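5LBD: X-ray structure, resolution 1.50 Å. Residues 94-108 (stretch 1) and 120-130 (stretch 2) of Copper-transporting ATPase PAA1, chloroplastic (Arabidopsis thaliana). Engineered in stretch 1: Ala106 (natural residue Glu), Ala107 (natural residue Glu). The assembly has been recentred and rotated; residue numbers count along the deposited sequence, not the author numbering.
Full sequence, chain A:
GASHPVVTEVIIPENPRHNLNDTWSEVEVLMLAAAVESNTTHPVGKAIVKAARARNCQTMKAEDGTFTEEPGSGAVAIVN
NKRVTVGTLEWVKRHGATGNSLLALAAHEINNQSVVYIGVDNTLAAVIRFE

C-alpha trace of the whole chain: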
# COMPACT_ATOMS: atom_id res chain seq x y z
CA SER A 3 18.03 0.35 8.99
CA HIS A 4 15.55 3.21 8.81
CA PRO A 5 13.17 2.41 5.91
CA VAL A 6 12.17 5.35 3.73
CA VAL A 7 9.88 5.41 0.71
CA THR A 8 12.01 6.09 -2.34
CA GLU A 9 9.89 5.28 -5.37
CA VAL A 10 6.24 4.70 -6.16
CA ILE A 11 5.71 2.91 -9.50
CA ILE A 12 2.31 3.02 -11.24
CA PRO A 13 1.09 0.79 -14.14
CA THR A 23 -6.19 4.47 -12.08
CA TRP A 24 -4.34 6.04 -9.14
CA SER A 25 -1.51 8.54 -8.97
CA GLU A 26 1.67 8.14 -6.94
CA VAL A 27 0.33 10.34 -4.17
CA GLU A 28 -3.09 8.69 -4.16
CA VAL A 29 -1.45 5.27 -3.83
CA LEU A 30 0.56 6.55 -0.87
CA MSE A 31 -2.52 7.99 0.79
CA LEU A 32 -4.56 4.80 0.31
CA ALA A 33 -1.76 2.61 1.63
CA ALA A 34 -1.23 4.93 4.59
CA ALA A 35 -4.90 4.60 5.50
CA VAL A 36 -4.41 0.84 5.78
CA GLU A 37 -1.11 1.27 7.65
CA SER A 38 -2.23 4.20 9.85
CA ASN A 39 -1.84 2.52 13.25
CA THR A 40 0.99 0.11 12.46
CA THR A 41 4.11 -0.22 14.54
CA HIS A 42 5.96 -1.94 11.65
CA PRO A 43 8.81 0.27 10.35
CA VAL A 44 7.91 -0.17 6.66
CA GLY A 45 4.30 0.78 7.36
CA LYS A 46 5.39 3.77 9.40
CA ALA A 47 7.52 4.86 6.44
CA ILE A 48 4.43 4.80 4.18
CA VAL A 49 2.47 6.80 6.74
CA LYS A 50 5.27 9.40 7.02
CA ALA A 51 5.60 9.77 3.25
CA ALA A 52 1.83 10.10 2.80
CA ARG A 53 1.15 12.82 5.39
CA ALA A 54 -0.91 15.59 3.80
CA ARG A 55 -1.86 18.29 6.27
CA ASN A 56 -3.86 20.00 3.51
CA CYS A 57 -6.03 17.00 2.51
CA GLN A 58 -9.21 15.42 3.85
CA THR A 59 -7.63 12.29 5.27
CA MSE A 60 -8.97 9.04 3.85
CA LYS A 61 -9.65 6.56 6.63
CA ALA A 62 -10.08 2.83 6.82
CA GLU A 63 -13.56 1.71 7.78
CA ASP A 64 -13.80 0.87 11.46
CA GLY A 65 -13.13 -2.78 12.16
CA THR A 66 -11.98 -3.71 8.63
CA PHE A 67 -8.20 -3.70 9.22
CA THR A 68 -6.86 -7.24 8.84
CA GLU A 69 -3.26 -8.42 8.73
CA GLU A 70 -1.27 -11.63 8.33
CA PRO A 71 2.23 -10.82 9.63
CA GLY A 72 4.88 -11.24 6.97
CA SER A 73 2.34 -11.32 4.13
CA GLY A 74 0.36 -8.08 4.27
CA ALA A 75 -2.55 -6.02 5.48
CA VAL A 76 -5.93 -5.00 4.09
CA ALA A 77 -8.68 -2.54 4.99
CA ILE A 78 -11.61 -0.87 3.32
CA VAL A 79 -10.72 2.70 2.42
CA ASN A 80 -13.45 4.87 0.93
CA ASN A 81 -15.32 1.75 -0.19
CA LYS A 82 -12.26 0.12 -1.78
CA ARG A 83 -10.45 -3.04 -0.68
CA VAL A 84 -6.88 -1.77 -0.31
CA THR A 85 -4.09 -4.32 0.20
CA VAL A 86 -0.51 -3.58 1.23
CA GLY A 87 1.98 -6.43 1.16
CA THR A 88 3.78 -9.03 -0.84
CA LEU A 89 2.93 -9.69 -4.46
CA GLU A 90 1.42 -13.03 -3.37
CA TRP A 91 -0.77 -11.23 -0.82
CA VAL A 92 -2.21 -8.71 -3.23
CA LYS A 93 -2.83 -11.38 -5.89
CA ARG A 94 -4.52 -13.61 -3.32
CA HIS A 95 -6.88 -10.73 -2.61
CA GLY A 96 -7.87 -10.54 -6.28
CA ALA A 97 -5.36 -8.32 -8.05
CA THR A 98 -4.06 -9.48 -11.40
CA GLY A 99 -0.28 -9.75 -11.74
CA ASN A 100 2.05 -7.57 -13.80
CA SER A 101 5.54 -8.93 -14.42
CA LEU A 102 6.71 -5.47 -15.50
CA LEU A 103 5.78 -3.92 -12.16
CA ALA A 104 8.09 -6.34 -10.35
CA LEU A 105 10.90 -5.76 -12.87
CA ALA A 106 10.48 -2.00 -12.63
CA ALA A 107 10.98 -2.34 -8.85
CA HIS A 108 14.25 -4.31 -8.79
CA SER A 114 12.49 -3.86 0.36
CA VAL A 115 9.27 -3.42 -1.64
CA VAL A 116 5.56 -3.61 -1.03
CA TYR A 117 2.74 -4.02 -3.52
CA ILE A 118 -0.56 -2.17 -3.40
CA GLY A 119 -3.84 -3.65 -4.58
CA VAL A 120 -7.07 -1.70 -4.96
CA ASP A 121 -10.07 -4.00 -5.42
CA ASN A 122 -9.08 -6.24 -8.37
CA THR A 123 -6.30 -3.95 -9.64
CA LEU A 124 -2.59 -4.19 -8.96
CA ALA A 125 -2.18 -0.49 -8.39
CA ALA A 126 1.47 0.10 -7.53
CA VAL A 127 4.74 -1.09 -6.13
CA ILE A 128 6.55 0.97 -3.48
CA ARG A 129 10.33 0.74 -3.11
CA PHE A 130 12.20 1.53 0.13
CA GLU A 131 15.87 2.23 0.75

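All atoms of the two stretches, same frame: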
# COMPACT_ATOMS: atom_id res chain seq x y z
N ARG A 94 -3.58 -12.73 -4.00
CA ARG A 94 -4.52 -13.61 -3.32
C ARG A 94 -5.82 -12.88 -3.06
O ARG A 94 -6.90 -13.47 -3.09
CB ARG A 94 -3.94 -14.12 -2.00
CG ARG A 94 -4.57 -15.37 -1.49
CD ARG A 94 -4.06 -15.56 -0.07
NE ARG A 94 -4.84 -14.81 0.91
CZ ARG A 94 -4.52 -14.69 2.20
NH1 ARG A 94 -3.38 -15.19 2.66
NH2 ARG A 94 -5.33 -14.06 3.02
N HIS A 95 -5.72 -11.59 -2.82
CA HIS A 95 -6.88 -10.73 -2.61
C HIS A 95 -7.51 -10.23 -3.92
O HIS A 95 -8.39 -9.35 -3.87
CB HIS A 95 -6.46 -9.56 -1.73
CG HIS A 95 -6.27 -9.93 -0.30
ND1 HIS A 95 -5.16 -10.60 0.17
CD2 HIS A 95 -7.10 -9.79 0.76
CE1 HIS A 95 -5.32 -10.86 1.46
NE2 HIS A 95 -6.49 -10.37 1.84
N GLY A 96 -7.11 -10.76 -5.08
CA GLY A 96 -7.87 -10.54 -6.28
C GLY A 96 -7.21 -9.66 -7.33
O GLY A 96 -7.77 -9.53 -8.41
N ALA A 97 -6.03 -9.15 -7.06
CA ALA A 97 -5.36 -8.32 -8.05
C ALA A 97 -4.74 -9.20 -9.13
O ALA A 97 -4.26 -10.30 -8.87
CB ALA A 97 -4.29 -7.48 -7.37
N THR A 98 -4.72 -8.72 -10.35
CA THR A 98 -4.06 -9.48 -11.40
C THR A 98 -2.60 -9.03 -11.51
O THR A 98 -2.29 -7.85 -11.34
CB THR A 98 -4.80 -9.35 -12.72
OG1 THR A 98 -5.34 -8.04 -12.84
CG2 THR A 98 -5.93 -10.34 -12.76
N GLY A 99 -1.71 -10.00 -11.75
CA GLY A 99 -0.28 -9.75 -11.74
C GLY A 99 0.18 -8.87 -12.89
O GLY A 99 -0.54 -8.60 -13.85
N ASN A 100 1.44 -8.44 -12.79
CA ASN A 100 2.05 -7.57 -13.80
C ASN A 100 3.57 -7.75 -13.70
O ASN A 100 4.21 -7.09 -12.88
CB ASN A 100 1.65 -6.12 -13.60
CG ASN A 100 2.14 -5.23 -14.70
OD1 ASN A 100 3.21 -5.46 -15.30
ND2 ASN A 100 1.35 -4.21 -15.00
N SER A 101 4.12 -8.63 -14.54
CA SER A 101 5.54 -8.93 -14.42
C SER A 101 6.38 -7.66 -14.56
O SER A 101 7.46 -7.56 -13.96
CB SER A 101 5.95 -9.98 -15.46
OG SER A 101 5.83 -9.51 -16.79
N LEU A 102 5.91 -6.67 -15.33
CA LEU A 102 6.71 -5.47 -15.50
C LEU A 102 6.79 -4.66 -14.21
O LEU A 102 7.80 -4.02 -13.96
CB LEU A 102 6.18 -4.58 -16.63
CG LEU A 102 6.49 -5.01 -18.06
CD1 LEU A 102 6.02 -3.99 -19.07
CD2 LEU A 102 7.97 -5.26 -18.29
N LEU A 103 5.73 -4.67 -13.40
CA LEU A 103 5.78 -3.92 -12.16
C LEU A 103 6.88 -4.44 -11.25
O LEU A 103 7.67 -3.66 -10.71
CB LEU A 103 4.42 -3.99 -11.48
CG LEU A 103 4.10 -2.88 -10.51
CD1 LEU A 103 4.23 -1.50 -11.12
CD2 LEU A 103 2.69 -3.07 -9.98
N ALA A 104 6.99 -5.76 -11.11
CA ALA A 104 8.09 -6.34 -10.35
C ALA A 104 9.45 -5.96 -10.94
O ALA A 104 10.37 -5.58 -10.21
CB ALA A 104 7.92 -7.85 -10.29
N LEU A 105 9.61 -6.10 -12.27
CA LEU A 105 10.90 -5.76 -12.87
C LEU A 105 11.22 -4.28 -12.73
O LEU A 105 12.39 -3.90 -12.62
CB LEU A 105 10.91 -6.15 -14.35
CG LEU A 105 11.39 -7.55 -14.64
CD1 LEU A 105 10.44 -8.53 -14.04
CD2 LEU A 105 11.54 -7.75 -16.16
N ALA A 106 10.21 -3.42 -12.78
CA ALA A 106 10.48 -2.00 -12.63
C ALA A 106 10.98 -1.68 -11.22
O ALA A 106 11.70 -0.69 -11.04
CB ALA A 106 9.23 -1.19 -12.96
N ALA A 107 10.67 -2.55 -10.26
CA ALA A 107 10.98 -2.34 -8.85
C ALA A 107 12.37 -2.83 -8.45
O ALA A 107 12.94 -2.30 -7.50
CB ALA A 107 9.94 -3.04 -7.98
N HIS A 108 12.90 -3.85 -9.11
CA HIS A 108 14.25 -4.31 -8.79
C HIS A 108 15.15 -4.00 -9.96
O HIS A 108 15.23 -2.84 -10.40
CB HIS A 108 14.26 -5.81 -8.47
CG HIS A 108 13.72 -6.14 -7.11
ND1 HIS A 108 12.45 -6.65 -6.92
CD2 HIS A 108 14.28 -6.04 -5.88
CE1 HIS A 108 12.25 -6.85 -5.62
NE2 HIS A 108 13.35 -6.49 -4.97
N VAL A 120 -5.84 -2.46 -5.17
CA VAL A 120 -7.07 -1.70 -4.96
C VAL A 120 -8.17 -2.47 -5.66
O VAL A 120 -8.16 -2.58 -6.90
CB VAL A 120 -6.99 -0.26 -5.47
CG1 VAL A 120 -8.25 0.46 -5.13
CG2 VAL A 120 -5.84 0.44 -4.81
N ASP A 121 -9.07 -3.08 -4.88
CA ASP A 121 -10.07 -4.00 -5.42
C ASP A 121 -9.36 -5.06 -6.27
O ASP A 121 -8.51 -5.79 -5.76
CB ASP A 121 -11.15 -3.22 -6.18
CG ASP A 121 -12.06 -2.40 -5.23
OD1 ASP A 121 -12.26 -2.81 -4.06
OD2 ASP A 121 -12.58 -1.35 -5.65
N ASN A 122 -9.70 -5.19 -7.56
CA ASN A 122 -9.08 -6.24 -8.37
C ASN A 122 -7.92 -5.73 -9.20
O ASN A 122 -7.49 -6.42 -10.13
CB ASN A 122 -10.14 -6.91 -9.23
CG ASN A 122 -11.03 -7.83 -8.42
OD1 ASN A 122 -12.18 -7.51 -8.14
ND2 ASN A 122 -10.49 -8.98 -8.04
N THR A 123 -7.36 -4.57 -8.86
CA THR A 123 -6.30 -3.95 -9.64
C THR A 123 -4.99 -3.96 -8.86
O THR A 123 -4.95 -3.61 -7.68
CB THR A 123 -6.68 -2.53 -10.01
OG1 THR A 123 -7.84 -2.56 -10.84
CG2 THR A 123 -5.55 -1.86 -10.78
N LEU A 124 -3.92 -4.38 -9.53
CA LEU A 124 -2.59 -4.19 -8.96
C LEU A 124 -2.22 -2.76 -9.26
O LEU A 124 -2.00 -2.39 -10.42
CB LEU A 124 -1.59 -5.17 -9.56
CG LEU A 124 -0.13 -5.06 -9.17
CD1 LEU A 124 0.02 -5.21 -7.68
CD2 LEU A 124 0.68 -6.13 -9.89
N ALA A 125 -2.23 -1.92 -8.23
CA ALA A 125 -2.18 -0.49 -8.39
C ALA A 125 -0.76 0.07 -8.42
O ALA A 125 -0.55 1.11 -9.05
CB ALA A 125 -2.94 0.19 -7.25
N ALA A 126 0.18 -0.55 -7.70
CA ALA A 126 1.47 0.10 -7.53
C ALA A 126 2.44 -0.85 -6.86
O ALA A 126 2.07 -1.84 -6.23
CB ALA A 126 1.33 1.37 -6.68
N VAL A 127 3.71 -0.49 -6.96
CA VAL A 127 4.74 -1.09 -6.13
C VAL A 127 5.46 0.09 -5.48
O VAL A 127 5.65 1.14 -6.11
CB VAL A 127 5.69 -2.02 -6.91
CG1 VAL A 127 6.39 -1.31 -8.05
CG2 VAL A 127 6.70 -2.67 -5.97
N ILE A 128 5.80 -0.05 -4.21
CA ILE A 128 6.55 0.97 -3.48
C ILE A 128 7.91 0.39 -3.12
O ILE A 128 7.99 -0.70 -2.53
CB ILE A 128 5.83 1.46 -2.21
CG1 ILE A 128 4.41 1.95 -2.55
CG2 ILE A 128 6.66 2.54 -1.52
CD1 ILE A 128 3.56 2.23 -1.33
N ARG A 129 8.97 1.12 -3.44
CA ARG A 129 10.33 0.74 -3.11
C ARG A 129 10.82 1.57 -1.93
O ARG A 129 10.51 2.76 -1.82
CB ARG A 129 11.29 0.94 -4.28
CG ARG A 129 10.84 0.35 -5.58
CD ARG A 129 12.00 0.27 -6.57
NE ARG A 129 12.96 1.37 -6.44
CZ ARG A 129 14.11 1.30 -5.76
NH1 ARG A 129 14.45 0.17 -5.14
NH2 ARG A 129 14.90 2.36 -5.68
N PHE A 130 11.61 0.94 -1.07
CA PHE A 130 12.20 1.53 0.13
C PHE A 130 13.70 1.35 0.10
O PHE A 130 14.19 0.30 -0.32
CB PHE A 130 11.68 0.85 1.39
CG PHE A 130 10.21 0.89 1.53
CD1 PHE A 130 9.42 0.03 0.82
CD2 PHE A 130 9.58 1.82 2.35
CE1 PHE A 130 8.04 0.06 0.93
CE2 PHE A 130 8.20 1.85 2.46
CZ PHE A 130 7.44 0.98 1.76

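The two stretches run nearly side by side: helix 101-107 and strand 123-130 point the same way, their N-to-C directions 15° apart and their axes 8.8 Å apart at closest approach. Before the helix, the loop meets the turn that leads into the strand, and Ala97 and Asn122 bring their CA atoms within 4.3 Å. In all, 578 Å² of surface is buried, both sides summed.

One hydrogen bond joins the stretches. Asn122 lies in a type II' turn from Val120 to Thr123, closed by Thr123 N to Val120 O at 2.9 Å. Its CA-to-CB bond points sideways, but chi1 of -75° (m) and chi2 of 105° bring the amide nearer the loop, where Asn122 ND2 donates to Gly96 O at 2.8 Å with a nearly straight N-H...O angle of 169°. Backbone contact adds a CA-H...O approach, Ala97 CA to Asn122 O at 3.5 Å with 164° at the hydrogen. Gly96 has phi/psi of 111/-1, where a CB would be jammed against the preceding carbonyl; an ideal CB would also lie 2.7 Å from Asn122 ND2, so the absence of a side chain leaves room for this amide.

Leu124 is the apolar centre. Pointing toward stretch 1 with chi1 175° (t) and chi2 59° (p), it reaches several neighbours: its CB lies 4.2 Å from Ala97 CB, its CD2 3.8 Å from Asn100 CB, and its CG 3.5 Å from Leu103 CD2. Leu103 has a similar rotamer, chi1 -156° (t) and chi2 55° (p), and also meets the strand further along. Val127, at chi1 59° (p), meets both Leu103 and Ala107: its CG1 is 3.7 Å from Leu103 CG, and its CG2 is 3.8 Å from Ala107 CB, with CG1 scarcely farther from that same CB. Ala107 is an engineered substitution for Glu. The strand's alternation is visible here, since Val127 and Arg129 point toward the helix while Ala126 and Ile128 point away.

The start of the helix is capped from within stretch 1. Asn100, chi1 -174° (t) and chi2 -32°, places OD1 to accept from Leu103 N at 3.3 Å and, in a weak bond of 124° at the hydrogen, from Leu102 N at 3.0 Å. Amides in the first turn of a helix lack the i-4 partners found deeper in, and Asn100 OD1 serves them as an acceptor; Leu103 N also makes a weak bond to Asn100 O at 2.9 Å.

Arg129 covers the other end of the interface, its CD 4.1 Å from Ala107 CB. Its guanidinium is hydrogen-bonded outside the two stretches.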